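Local atomic coordinates of DUF2442 domain-containing protein (Nitrosomonas europaea, PDB entry 2AUW), a protein that is of unknown function but may bind DNA. Residues Thr12-Leu17 / Ala56-Ala61; Glu30-Asp35 / Asn78-Ala83; Glu5-Lys10 / Thr24-Gly29. All coordinates share one frame; numbering follows the deposited sequence.

Interaction 1 of 3, residues Thr12-Leu17 / Ala56-Ala61; sequences TAVEAL and ARVHIA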
ATOM      1  N   THR B  12     -10.281  -5.546  18.423  1.00 24.98           N
ATOM      2  CA  THR B  12      -9.852  -4.865  19.648  1.00 25.33           C
ATOM      3  C   THR B  12     -10.549  -5.325  20.921  1.00 26.24           C
ATOM      4  O   THR B  12     -10.097  -4.975  22.013  1.00 27.19           O
ATOM      5  CB  THR B  12     -10.010  -3.329  19.512  1.00 24.93           C
ATOM      6  OG1 THR B  12     -11.394  -2.994  19.305  1.00 24.41           O
ATOM      7  CG2 THR B  12      -9.236  -2.811  18.329  1.00 25.41           C
ATOM      8  N   ALA B  13     -11.648  -6.095  20.806  1.00 26.08           N
ATOM      9  CA  ALA B  13     -12.293  -6.707  21.966  1.00 26.22           C
ATOM     10  C   ALA B  13     -13.230  -7.799  21.481  1.00 26.55           C
ATOM     11  O   ALA B  13     -13.888  -7.636  20.446  1.00 25.45           O
ATOM     12  CB  ALA B  13     -13.116  -5.653  22.764  1.00 26.72           C
ATOM     13  N   VAL B  14     -13.282  -8.887  22.242  1.00 27.24           N
ATOM     14  CA  VAL B  14     -14.320  -9.940  22.042  1.00 27.67           C
ATOM     15  C   VAL B  14     -14.950 -10.332  23.391  1.00 28.77           C
ATOM     16  O   VAL B  14     -14.255 -10.493  24.398  1.00 29.57           O
ATOM     17  CB  VAL B  14     -13.765 -11.190  21.310  1.00 26.41           C
ATOM     18  CG1 VAL B  14     -12.661 -11.859  22.113  1.00 26.16           C
ATOM     19  CG2 VAL B  14     -14.888 -12.248  20.969  1.00 26.87           C
ATOM     20  N   GLU B  15     -16.270 -10.493  23.386  0.50 28.75           N
ATOM     21  CA  GLU B  15     -17.029 -10.795  24.597  0.50 29.02           C
ATOM     22  C   GLU B  15     -18.062 -11.882  24.300  0.50 29.16           C
ATOM     23  O   GLU B  15     -18.868 -11.717  23.386  0.50 28.93           O
ATOM     24  CB  GLU B  15     -17.750  -9.526  25.052  0.50 28.94           C
ATOM     25  CG  GLU B  15     -18.832  -9.735  26.098  0.50 28.95           C
ATOM     26  CD  GLU B  15     -19.543  -8.453  26.489  0.50 29.60           C
ATOM     27  OE1 GLU B  15     -20.094  -8.414  27.609  0.50 28.67           O
ATOM     28  OE2 GLU B  15     -19.576  -7.496  25.684  0.50 30.32           O
ATOM     29  N   ALA B  16     -18.043 -12.965  25.086  1.00 29.51           N
ATOM     30  CA  ALA B  16     -19.040 -14.020  24.968  1.00 29.63           C
ATOM     31  C   ALA B  16     -20.354 -13.509  25.525  1.00 29.75           C
ATOM     32  O   ALA B  16     -20.410 -13.058  26.693  1.00 30.26           O
ATOM     33  CB  ALA B  16     -18.591 -15.247  25.746  1.00 29.61           C
ATOM     34  N   LEU B  17     -21.400 -13.540  24.704  1.00 29.21           N
ATOM     35  CA  LEU B  17     -22.746 -13.274  25.186  1.00 29.45           C
ATOM     36  C   LEU B  17     -23.398 -14.626  25.567  1.00 29.99           C
ATOM     37  O   LEU B  17     -22.697 -15.626  25.755  1.00 29.42           O
ATOM     38  CB  LEU B  17     -23.578 -12.527  24.131  1.00 29.64           C
ATOM     39  CG  LEU B  17     -22.997 -11.220  23.554  1.00 29.44           C
ATOM     40  CD1 LEU B  17     -23.957 -10.528  22.615  1.00 30.83           C
ATOM     41  CD2 LEU B  17     -22.573 -10.267  24.663  1.00 30.46           C
ATOM     42  N   ALA B  56     -17.768 -19.285  27.331  1.00 31.83           N
ATOM     43  CA  ALA B  56     -17.565 -18.045  28.088  1.00 31.12           C
ATOM     44  C   ALA B  56     -16.112 -17.588  28.196  1.00 30.76           C
ATOM     45  O   ALA B  56     -15.857 -16.433  28.548  1.00 31.32           O
ATOM     46  CB  ALA B  56     -18.167 -18.205  29.510  1.00 31.98           C
ATOM     47  N   ARG B  57     -15.177 -18.488  27.925  0.60 30.59           N
ATOM     48  CA  ARG B  57     -13.753 -18.175  28.048  0.60 30.78           C
ATOM     49  C   ARG B  57     -13.093 -17.701  26.742  0.60 30.38           C
ATOM     50  O   ARG B  57     -11.871 -17.757  26.615  0.60 30.41           O
ATOM     51  CB  ARG B  57     -12.990 -19.364  28.646  0.60 31.11           C
ATOM     52  CG  ARG B  57     -13.503 -19.786  30.031  0.60 31.81           C
ATOM     53  CD  ARG B  57     -12.557 -20.782  30.693  0.60 37.22           C
ATOM     54  NE  ARG B  57     -12.923 -22.173  30.405  0.60 39.37           N
ATOM     55  CZ  ARG B  57     -13.666 -22.945  31.202  0.60 40.05           C
ATOM     56  NH1 ARG B  57     -13.944 -24.192  30.834  0.60 39.10           N
ATOM     57  NH2 ARG B  57     -14.135 -22.478  32.361  0.60 40.22           N
ATOM     58  N   VAL B  58     -13.914 -17.261  25.781  1.00 30.33           N
ATOM     59  CA  VAL B  58     -13.433 -16.599  24.538  1.00 29.33           C
ATOM     60  C   VAL B  58     -12.534 -15.376  24.846  1.00 29.61           C
ATOM     61  O   VAL B  58     -12.821 -14.566  25.772  1.00 28.18           O
ATOM     62  CB  VAL B  58     -14.606 -16.140  23.632  1.00 29.00           C
ATOM     63  CG1 VAL B  58     -15.338 -14.961  24.251  1.00 26.66           C
ATOM     64  CG2 VAL B  58     -14.128 -15.783  22.204  1.00 27.17           C
ATOM     65  N   HIS B  59     -11.463 -15.242  24.065  1.00 29.05           N
ATOM     66  CA  HIS B  59     -10.567 -14.086  24.206  1.00 29.50           C
ATOM     67  C   HIS B  59      -9.820 -13.882  22.889  1.00 29.71           C
ATOM     68  O   HIS B  59      -9.972 -14.675  21.958  1.00 29.08           O
ATOM     69  CB  HIS B  59      -9.551 -14.387  25.310  1.00 29.54           C
ATOM     70  CG  HIS B  59      -8.857 -15.704  25.130  1.00 27.59           C
ATOM     71  ND1 HIS B  59      -9.397 -16.895  25.574  1.00 31.25           N
ATOM     72  CD2 HIS B  59      -7.701 -16.025  24.510  1.00 27.52           C
ATOM     73  CE1 HIS B  59      -8.582 -17.887  25.261  1.00 27.17           C
ATOM     74  NE2 HIS B  59      -7.539 -17.382  24.625  1.00 28.48           N
ATOM     75  N   ILE B  60      -9.012 -12.828  22.805  1.00 29.62           N
ATOM     76  CA  ILE B  60      -8.179 -12.622  21.605  1.00 29.86           C
ATOM     77  C   ILE B  60      -6.869 -13.391  21.784  1.00 30.37           C
ATOM     78  O   ILE B  60      -6.197 -13.169  22.789  1.00 29.61           O
ATOM     79  CB  ILE B  60      -7.887 -11.124  21.367  1.00 29.64           C
ATOM     80  CG1 ILE B  60      -9.180 -10.324  21.192  1.00 29.01           C
ATOM     81  CG2 ILE B  60      -6.904 -10.933  20.183  1.00 30.06           C
ATOM     82  CD1 ILE B  60      -8.975  -8.825  21.094  1.00 28.88           C
ATOM     83  N   ALA B  61      -6.514 -14.292  20.842  1.00 30.10           N
ATOM     84  CA  ALA B  61      -5.264 -15.102  20.929  1.00 30.73           C
ATOM     85  C   ALA B  61      -3.996 -14.244  21.062  1.00 31.53           C
ATOM     86  O   ALA B  61      -3.838 -13.256  20.332  1.00 31.16           O
ATOM     87  CB  ALA B  61      -5.107 -16.054  19.724  1.00 30.99           C
TER
HETATM   88  O   HOH W   1     -12.528 -11.762  26.517  1.00 45.09           O
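V14 and V58 meet tip to tip, CG2 to CG2 at 3.8 Å, in an apolar contact between strand 12-16 and the piece of chain 56-61, whose direction runs 164° from it. The second methyl of each valine has its own neighbour. In V14, CG1 stands between the backbone N and the carbonyl carbon (chi1 62°) and lies against the main chain of H59, 3.6 Å from H59 C, with I60 CG1 3.9 Å away. V58 CG1 approaches A16, 3.6 Å from A16 CB and about as near to A16 N. Toward the other end, I60 reaches in with its tip, CD1 coming to 3.8 Å from A13 N. An alanine in place of V58 would probably open a gap against the strand, leaving V14 CG2 without V58 CG2 and A16 CB without V58 CG1.

The polar part is indirect. No hydrogen bond links the two segments; instead water 1 donates to both V14 O (3.0 Å) and V58 O (2.9 Å), bridging the backbones. The CB of H59 points away from strand 12-16, and its ND1 donates to R57 O at 2.8 Å, nearly in the ring plane, while NE2 bonds to E68, so the imidazole is gripped through both nitrogens.

The contact lies at the surface and joins two sheets. Strand 11-16 is an outermost strand of the three-stranded antiparallel sheet, paired with strand 21-26, where T12 and A13 both face T25 in a classic beta bulge. Strand 59-60 pairs with strand 67-68, and V58 also touches V67, W69 and, on strand 21-26, L22.

Interaction 2 of 3, residues Glu30-Asp35 / Asn78-Ala83; sequences EVLEVD and NVYAWA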
ATOM      1  N   GLU B  30     -16.499  -0.069  14.853  1.00 25.44           N
ATOM      2  CA  GLU B  30     -17.669  -0.959  14.818  1.00 25.03           C
ATOM      3  C   GLU B  30     -17.731  -1.901  16.003  1.00 23.71           C
ATOM      4  O   GLU B  30     -16.719  -2.406  16.477  1.00 23.33           O
ATOM      5  CB  GLU B  30     -17.730  -1.770  13.508  1.00 23.83           C
ATOM      6  CG  GLU B  30     -17.888  -0.959  12.269  1.00 26.19           C
ATOM      7  CD  GLU B  30     -17.518  -1.795  11.055  1.00 27.57           C
ATOM      8  OE1 GLU B  30     -16.348  -2.221  10.968  1.00 27.63           O
ATOM      9  OE2 GLU B  30     -18.416  -2.076  10.258  1.00 28.34           O
ATOM     10  N   VAL B  31     -18.942  -2.135  16.474  1.00 23.76           N
ATOM     11  CA  VAL B  31     -19.220  -3.119  17.509  1.00 23.86           C
ATOM     12  C   VAL B  31     -20.264  -4.056  16.876  1.00 23.65           C
ATOM     13  O   VAL B  31     -21.358  -3.635  16.525  1.00 23.69           O
ATOM     14  CB  VAL B  31     -19.754  -2.482  18.813  1.00 25.16           C
ATOM     15  CG1 VAL B  31     -20.065  -3.583  19.843  1.00 24.13           C
ATOM     16  CG2 VAL B  31     -18.724  -1.513  19.384  1.00 23.87           C
ATOM     17  N   LEU B  32     -19.852  -5.283  16.611  1.00 24.02           N
ATOM     18  CA  LEU B  32     -20.662  -6.206  15.793  1.00 23.63           C
ATOM     19  C   LEU B  32     -20.873  -7.490  16.567  1.00 23.60           C
ATOM     20  O   LEU B  32     -19.952  -8.033  17.157  1.00 24.25           O
ATOM     21  CB  LEU B  32     -19.942  -6.543  14.472  1.00 24.08           C
ATOM     22  CG  LEU B  32     -19.417  -5.395  13.615  1.00 24.07           C
ATOM     23  CD1 LEU B  32     -18.604  -5.961  12.465  1.00 23.97           C
ATOM     24  CD2 LEU B  32     -20.577  -4.587  13.104  1.00 25.25           C
ATOM     25  N   GLU B  33     -22.089  -7.996  16.533  1.00 24.18           N
ATOM     26  CA  GLU B  33     -22.377  -9.272  17.158  1.00 25.53           C
ATOM     27  C   GLU B  33     -22.439 -10.348  16.077  1.00 23.92           C
ATOM     28  O   GLU B  33     -22.738 -10.082  14.914  1.00 24.16           O
ATOM     29  CB  GLU B  33     -23.689  -9.227  17.966  1.00 25.25           C
ATOM     30  CG  GLU B  33     -23.629  -8.271  19.216  1.00 29.23           C
ATOM     31  CD  GLU B  33     -24.934  -8.217  20.030  1.00 30.90           C
ATOM     32  OE1 GLU B  33     -25.844  -9.047  19.803  1.00 34.52           O
ATOM     33  OE2 GLU B  33     -25.031  -7.331  20.920  1.00 36.88           O
ATOM     34  N   VAL B  34     -22.169 -11.574  16.491  1.00 23.49           N
ATOM     35  CA  VAL B  34     -22.088 -12.658  15.509  1.00 22.65           C
ATOM     36  C   VAL B  34     -22.341 -13.988  16.211  1.00 23.35           C
ATOM     37  O   VAL B  34     -21.803 -14.244  17.309  1.00 23.08           O
ATOM     38  CB  VAL B  34     -20.690 -12.670  14.838  1.00 22.71           C
ATOM     39  CG1 VAL B  34     -19.591 -12.898  15.863  1.00 21.92           C
ATOM     40  CG2 VAL B  34     -20.626 -13.729  13.666  1.00 21.75           C
ATOM     41  N   ASP B  35     -23.127 -14.839  15.564  0.60 22.93           N
ATOM     42  CA  ASP B  35     -23.383 -16.186  16.089  0.60 23.53           C
ATOM     43  C   ASP B  35     -22.349 -17.132  15.501  0.60 23.61           C
ATOM     44  O   ASP B  35     -22.088 -17.110  14.279  0.60 23.91           O
ATOM     45  CB  ASP B  35     -24.787 -16.631  15.694  0.60 24.42           C
ATOM     46  CG  ASP B  35     -25.281 -17.804  16.522  0.60 24.22           C
ATOM     47  OD1 ASP B  35     -24.725 -18.901  16.411  0.60 25.39           O
ATOM     48  OD2 ASP B  35     -26.228 -17.611  17.291  0.60 29.61           O
ATOM     49  N   ASN B  78     -12.310 -13.852   9.085  1.00 19.18           N
ATOM     50  CA  ASN B  78     -13.521 -14.671   8.881  1.00 19.88           C
ATOM     51  C   ASN B  78     -14.621 -14.240   9.843  1.00 18.38           C
ATOM     52  O   ASN B  78     -15.767 -14.117   9.459  1.00 18.85           O
ATOM     53  CB  ASN B  78     -13.212 -16.163   9.076  1.00 20.50           C
ATOM     54  CG  ASN B  78     -12.027 -16.612   8.246  1.00 22.68           C
ATOM     55  OD1 ASN B  78     -11.944 -16.333   7.055  1.00 27.28           O
ATOM     56  ND2 ASN B  78     -11.070 -17.244   8.895  1.00 24.84           N
ATOM     57  N   VAL B  79     -14.267 -14.012  11.109  1.00 18.74           N
ATOM     58  CA  VAL B  79     -15.298 -13.593  12.095  1.00 19.26           C
ATOM     59  C   VAL B  79     -15.963 -12.292  11.681  1.00 19.51           C
ATOM     60  O   VAL B  79     -17.182 -12.160  11.724  1.00 18.20           O
ATOM     61  CB  VAL B  79     -14.755 -13.493  13.534  1.00 19.27           C
ATOM     62  CG1 VAL B  79     -15.848 -12.883  14.437  1.00 20.17           C
ATOM     63  CG2 VAL B  79     -14.370 -14.897  14.034  1.00 20.16           C
ATOM     64  N   TYR B  80     -15.140 -11.332  11.231  1.00 20.13           N
ATOM     65  CA  TYR B  80     -15.678 -10.073  10.701  1.00 20.83           C
ATOM     66  C   TYR B  80     -16.669 -10.310   9.539  1.00 20.41           C
ATOM     67  O   TYR B  80     -17.801  -9.784   9.535  1.00 18.95           O
ATOM     68  CB  TYR B  80     -14.494  -9.176  10.289  1.00 20.37           C
ATOM     69  CG  TYR B  80     -14.851  -7.770   9.966  1.00 21.31           C
ATOM     70  CD1 TYR B  80     -14.899  -6.786  10.982  1.00 20.84           C
ATOM     71  CD2 TYR B  80     -15.108  -7.388   8.660  1.00 23.28           C
ATOM     72  CE1 TYR B  80     -15.205  -5.470  10.686  1.00 20.45           C
ATOM     73  CE2 TYR B  80     -15.439  -6.069   8.354  1.00 22.20           C
ATOM     74  CZ  TYR B  80     -15.481  -5.121   9.380  1.00 23.04           C
ATOM     75  OH  TYR B  80     -15.785  -3.833   9.031  1.00 22.55           O
ATOM     76  N   ALA B  81     -16.242 -11.105   8.550  1.00 20.78           N
ATOM     77  CA  ALA B  81     -17.111 -11.472   7.414  1.00 20.87           C
ATOM     78  C   ALA B  81     -18.449 -12.090   7.856  1.00 20.10           C
ATOM     79  O   ALA B  81     -19.512 -11.725   7.313  1.00 19.94           O
ATOM     80  CB  ALA B  81     -16.389 -12.430   6.481  1.00 20.83           C
ATOM     81  N   TRP B  82     -18.392 -13.006   8.819  1.00 20.05           N
ATOM     82  CA  TRP B  82     -19.624 -13.689   9.297  1.00 20.27           C
ATOM     83  C   TRP B  82     -20.540 -12.693   9.969  1.00 20.91           C
ATOM     84  O   TRP B  82     -21.763 -12.775   9.827  1.00 21.28           O
ATOM     85  CB  TRP B  82     -19.313 -14.802  10.296  1.00 20.41           C
ATOM     86  CG  TRP B  82     -18.351 -15.815   9.795  1.00 19.88           C
ATOM     87  CD1 TRP B  82     -18.045 -16.054   8.488  1.00 22.04           C
ATOM     88  CD2 TRP B  82     -17.568 -16.721  10.569  1.00 19.59           C
ATOM     89  NE1 TRP B  82     -17.102 -17.045   8.396  1.00 19.48           N
ATOM     90  CE2 TRP B  82     -16.788 -17.472   9.656  1.00 21.48           C
ATOM     91  CE3 TRP B  82     -17.433 -16.974  11.947  1.00 16.86           C
ATOM     92  CZ2 TRP B  82     -15.885 -18.453  10.076  1.00 21.13           C
ATOM     93  CZ3 TRP B  82     -16.554 -17.957  12.356  1.00 20.97           C
ATOM     94  CH2 TRP B  82     -15.775 -18.679  11.412  1.00 20.98           C
ATOM     95  N   ALA B  83     -19.940 -11.734  10.686  1.00 20.96           N
ATOM     96  CA  ALA B  83     -20.731 -10.736  11.390  1.00 21.85           C
ATOM     97  C   ALA B  83     -21.481  -9.904  10.363  1.00 22.34           C
ATOM     98  O   ALA B  83     -22.694  -9.624  10.516  1.00 22.13           O
ATOM     99  CB  ALA B  83     -19.821  -9.843  12.272  1.00 22.75           C
TER
HETATM  100  O   HOH W   2     -24.285  -9.631  12.633  1.00 38.22           O
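L32 and V34 of strand 31-35 pack on A83 and its neighbours in helix 76-86, a helix-on-sheet contact at an edge strand of the three-stranded sheet; segment 78-83 of the helix runs at 90° to the strand, the axes of these segments 7.8 Å apart at closest. The small side chain of A83 is consistent with this close approach: its CB lies 3.9 Å from V34 CB and 4.0 Å from L32 CB. V34 spreads its methyls over the helix, CG2 to W82 CB at 3.8 Å and CG1 to V79 CG1 at 4.0 Å. L32 CD1 approaches Y80 CE1 at 3.9 Å.

One direct polar bond crosses the interface. The CB of Y80 points away from the strand, but with CG anti to the backbone N (chi1 -169°) the side chain ends nearer to it. Y80 OH donates to E30 OE1 at 2.6 Å, and OE1 accepts through its syn lone pair, the carboxylate and ring planes 62° apart. OE1 is also bonded to T28 OG1, and OE2 forms a salt bridge with K84, which would probably partly offset the charge. Water 2 donates to E33 O and A83 O.

On the sheet's other side E33 makes salt bridges with R21 and R23. On the helix side, L32 touches W26 and V34 touches L22, both on strand 21-26, while the Y80 ring meets W26 and F7 edge-to-face.

Interaction 3 of 3, residues Glu5-Lys10 / Thr24-Gly29; sequences EYFFPK and TTWSTG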
ATOM      1  N   GLU B   5      -2.743 -11.127   0.947  0.50 34.12           N
ATOM      2  CA  GLU B   5      -3.889 -10.491   1.578  0.50 34.01           C
ATOM      3  C   GLU B   5      -3.578  -9.495   2.698  0.50 33.22           C
ATOM      4  O   GLU B   5      -2.527  -9.555   3.372  0.50 34.34           O
ATOM      5  CB  GLU B   5      -5.029 -11.468   1.898  0.50 34.51           C
ATOM      6  CG  GLU B   5      -6.390 -10.762   2.034  0.50 36.18           C
ATOM      7  CD  GLU B   5      -7.542 -11.486   1.343  0.50 40.79           C
ATOM      8  OE1 GLU B   5      -8.426 -10.787   0.792  0.50 42.99           O
ATOM      9  OE2 GLU B   5      -7.575 -12.735   1.342  0.50 41.83           O
ATOM     10  N   TYR B   6      -4.468  -8.521   2.788  1.00 31.36           N
ATOM     11  CA  TYR B   6      -4.438  -7.446   3.771  1.00 29.24           C
ATOM     12  C   TYR B   6      -5.880  -7.390   4.251  1.00 27.00           C
ATOM     13  O   TYR B   6      -6.790  -7.375   3.435  1.00 26.93           O
ATOM     14  CB  TYR B   6      -4.066  -6.092   3.153  1.00 28.42           C
ATOM     15  CG  TYR B   6      -4.053  -4.948   4.167  1.00 27.15           C
ATOM     16  CD1 TYR B   6      -3.255  -5.020   5.296  1.00 25.96           C
ATOM     17  CD2 TYR B   6      -4.830  -3.804   3.978  1.00 28.10           C
ATOM     18  CE1 TYR B   6      -3.237  -3.994   6.237  1.00 28.01           C
ATOM     19  CE2 TYR B   6      -4.815  -2.752   4.916  1.00 28.55           C
ATOM     20  CZ  TYR B   6      -4.005  -2.871   6.047  1.00 27.60           C
ATOM     21  OH  TYR B   6      -3.940  -1.879   7.001  1.00 28.35           O
ATOM     22  N   PHE B   7      -6.049  -7.403   5.564  1.00 26.60           N
ATOM     23  CA  PHE B   7      -7.316  -7.158   6.249  1.00 25.05           C
ATOM     24  C   PHE B   7      -7.151  -5.930   7.157  1.00 24.38           C
ATOM     25  O   PHE B   7      -6.361  -5.897   8.136  1.00 24.62           O
ATOM     26  CB  PHE B   7      -7.789  -8.423   7.007  1.00 25.06           C
ATOM     27  CG  PHE B   7      -9.106  -8.257   7.745  1.00 24.09           C
ATOM     28  CD1 PHE B   7     -10.323  -8.202   7.057  1.00 24.07           C
ATOM     29  CD2 PHE B   7      -9.124  -8.181   9.140  1.00 24.89           C
ATOM     30  CE1 PHE B   7     -11.544  -8.033   7.760  1.00 21.91           C
ATOM     31  CE2 PHE B   7     -10.340  -8.029   9.849  1.00 24.16           C
ATOM     32  CZ  PHE B   7     -11.554  -7.956   9.144  1.00 20.91           C
ATOM     33  N   PHE B   8      -7.876  -4.896   6.794  1.00 24.56           N
ATOM     34  CA  PHE B   8      -7.706  -3.590   7.426  1.00 25.33           C
ATOM     35  C   PHE B   8      -8.159  -3.584   8.921  1.00 24.78           C
ATOM     36  O   PHE B   8      -7.365  -3.257   9.801  1.00 24.42           O
ATOM     37  CB  PHE B   8      -8.359  -2.470   6.576  1.00 25.39           C
ATOM     38  CG  PHE B   8      -8.416  -1.129   7.295  1.00 29.16           C
ATOM     39  CD1 PHE B   8      -7.280  -0.309   7.355  1.00 29.84           C
ATOM     40  CD2 PHE B   8      -9.574  -0.726   7.964  1.00 31.37           C
ATOM     41  CE1 PHE B   8      -7.302   0.917   8.055  1.00 31.74           C
ATOM     42  CE2 PHE B   8      -9.624   0.486   8.659  1.00 32.67           C
ATOM     43  CZ  PHE B   8      -8.479   1.324   8.702  1.00 31.95           C
ATOM     44  N   PRO B   9      -9.396  -4.010   9.223  1.00 25.09           N
ATOM     45  CA  PRO B   9      -9.822  -3.916  10.648  1.00 24.87           C
ATOM     46  C   PRO B   9      -8.981  -4.726  11.645  1.00 24.73           C
ATOM     47  O   PRO B   9      -8.489  -5.829  11.337  1.00 23.83           O
ATOM     48  CB  PRO B   9     -11.265  -4.467  10.619  1.00 25.33           C
ATOM     49  CG  PRO B   9     -11.691  -4.324   9.209  1.00 25.26           C
ATOM     50  CD  PRO B   9     -10.464  -4.593   8.392  1.00 25.24           C
ATOM     51  N   LYS B  10      -8.793  -4.173  12.842  1.00 24.38           N
ATOM     52  CA  LYS B  10      -8.135  -4.895  13.927  1.00 24.99           C
ATOM     53  C   LYS B  10      -9.206  -5.267  14.939  1.00 23.84           C
ATOM     54  O   LYS B  10     -10.079  -4.469  15.223  1.00 23.76           O
ATOM     55  CB  LYS B  10      -7.085  -4.012  14.637  1.00 26.00           C
ATOM     56  CG  LYS B  10      -5.915  -3.601  13.744  1.00 30.88           C
ATOM     57  CD  LYS B  10      -5.221  -2.342  14.313  1.00 34.45           C
ATOM     58  CE  LYS B  10      -4.430  -1.597  13.244  1.00 38.23           C
ATOM     59  NZ  LYS B  10      -3.011  -2.065  13.141  1.00 42.15           N
ATOM     60  N   THR B  24     -18.100  -8.262  19.149  1.00 22.76           N
ATOM     61  CA  THR B  24     -16.719  -8.015  18.671  1.00 22.39           C
ATOM     62  C   THR B  24     -16.572  -6.521  18.460  1.00 22.31           C
ATOM     63  O   THR B  24     -17.454  -5.903  17.893  1.00 22.27           O
ATOM     64  CB  THR B  24     -16.406  -8.776  17.353  1.00 21.90           C
ATOM     65  OG1 THR B  24     -17.409  -8.463  16.368  1.00 21.97           O
ATOM     66  CG2 THR B  24     -16.400 -10.291  17.616  1.00 21.34           C
ATOM     67  N   THR B  25     -15.459  -5.965  18.932  1.00 22.03           N
ATOM     68  CA  THR B  25     -15.161  -4.537  18.740  1.00 23.01           C
ATOM     69  C   THR B  25     -13.896  -4.424  17.882  1.00 21.80           C
ATOM     70  O   THR B  25     -12.934  -5.182  18.060  1.00 23.61           O
ATOM     71  CB  THR B  25     -14.943  -3.808  20.098  1.00 23.33           C
ATOM     72  OG1 THR B  25     -16.067  -4.070  20.963  1.00 25.06           O
ATOM     73  CG2 THR B  25     -14.811  -2.311  19.873  1.00 22.82           C
ATOM     74  N   TRP B  26     -13.912  -3.462  16.984  1.00 23.18           N
ATOM     75  CA  TRP B  26     -12.906  -3.341  15.943  1.00 24.25           C
ATOM     76  C   TRP B  26     -12.282  -1.938  15.930  1.00 25.01           C
ATOM     77  O   TRP B  26     -12.922  -0.986  16.327  1.00 24.60           O
ATOM     78  CB  TRP B  26     -13.527  -3.671  14.578  1.00 24.23           C
ATOM     79  CG  TRP B  26     -14.225  -5.037  14.591  1.00 23.89           C
ATOM     80  CD1 TRP B  26     -15.504  -5.299  15.015  1.00 24.24           C
ATOM     81  CD2 TRP B  26     -13.656  -6.299  14.209  1.00 24.82           C
ATOM     82  NE1 TRP B  26     -15.778  -6.656  14.914  1.00 24.48           N
ATOM     83  CE2 TRP B  26     -14.658  -7.294  14.429  1.00 25.68           C
ATOM     84  CE3 TRP B  26     -12.404  -6.693  13.694  1.00 25.02           C
ATOM     85  CZ2 TRP B  26     -14.446  -8.658  14.134  1.00 23.65           C
ATOM     86  CZ3 TRP B  26     -12.189  -8.063  13.397  1.00 22.22           C
ATOM     87  CH2 TRP B  26     -13.217  -9.022  13.618  1.00 23.85           C
ATOM     88  N   SER B  27     -11.048  -1.846  15.428  1.00 26.00           N
ATOM     89  CA  SER B  27     -10.359  -0.566  15.198  1.00 26.13           C
ATOM     90  C   SER B  27     -11.076   0.407  14.249  1.00 27.03           C
ATOM     91  O   SER B  27     -10.661   1.586  14.132  1.00 28.08           O
ATOM     92  CB  SER B  27      -8.960  -0.850  14.652  1.00 25.94           C
ATOM     93  OG  SER B  27      -9.076  -1.321  13.318  1.00 23.76           O
ATOM     94  N   THR B  28     -12.136  -0.054  13.577  1.00 27.21           N
ATOM     95  CA  THR B  28     -12.980   0.785  12.727  1.00 27.34           C
ATOM     96  C   THR B  28     -14.012   1.572  13.532  1.00 27.34           C
ATOM     97  O   THR B  28     -14.750   2.388  12.964  1.00 28.19           O
ATOM     98  CB  THR B  28     -13.796  -0.068  11.750  1.00 27.97           C
ATOM     99  OG1 THR B  28     -14.505  -1.040  12.527  1.00 27.87           O
ATOM    100  CG2 THR B  28     -12.875  -0.793  10.710  1.00 27.23           C
ATOM    101  N   GLY B  29     -14.085   1.292  14.823  1.00 27.55           N
ATOM    102  CA  GLY B  29     -15.151   1.810  15.686  1.00 27.77           C
ATOM    103  C   GLY B  29     -16.366   0.884  15.789  1.00 28.10           C
ATOM    104  O   GLY B  29     -17.132   0.987  16.751  1.00 29.62           O
TER
HETATM  105  O   HOH W   3      -7.346  -0.966  11.591  1.00 45.25           O
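K10 and S27 are joined by a pair of hydrogen bonds that fasten the N-terminal segment 5-10 to the beta-hairpin turn between strands 21-26 and 31-35, a type I turn from W26 to G29. K10 N donates to S27 OG at 2.9 Å, and S27 N returns a bond to K10 O at 2.8 Å, each with an N-H...O angle of 160°. With chi1 at 72°, S27 OG stands between its own backbone N and carbonyl carbon, where K10 N reaches it. Water 3 bridges the same OG to F8 O, donating to the carbonyl. K10 O takes in addition a CH...O contact from W26 CA, and K10 CB touches the S27 side chain, 3.6 Å from OG.

Around this grip is an apolar shell. P9 CB touches both the W26 ring (CE3, 4.0 Å) and T28 CG2, at the same distance. F7 brings its ring edge to W26, CE2 to CZ3 at 4.0 Å, the two side chains crossing at about a right angle; P9 CD lies 3.5 Å above the centre of the F7 ring. F8 meets T28 CG2 with its edge, and its own ring stacks on H127.

Farther out, P9 O accepts from R76, tying the segment to helix 76-86. The indole itself is steadied within its strand: W26 NE1 donates to T24 OG1 at 2.8 Å, with that oxygen tilted 22° out of the indole plane.

How the interactions relate
All three contacts attach to the same antiparallel sheet. Interactions 2 and 3 have centres 11 Å apart and share an aromatic cluster: Y80 CB touches F7 CZ at 3.4 Å, and L32 CD1 lies 3.8 Å from W26 NE1. T24 OG1 lies 2.7 Å from L32 O, a probable hydrogen bond. Interaction 1 uses strand 11-16, at the edge of the sheet opposite strand 31-35 of interaction 2; its centre is 12 Å from interaction 2 and 15 Å from interaction 3. It reaches interaction 3 through the probable backbone bond between A13 O and T25 N (2.7 Å), and interaction 2 where L17 CD1 packs on E33 CD. A glycerol, probably from the crystallisation liquor, lies about 4 Å from the F8 side chain.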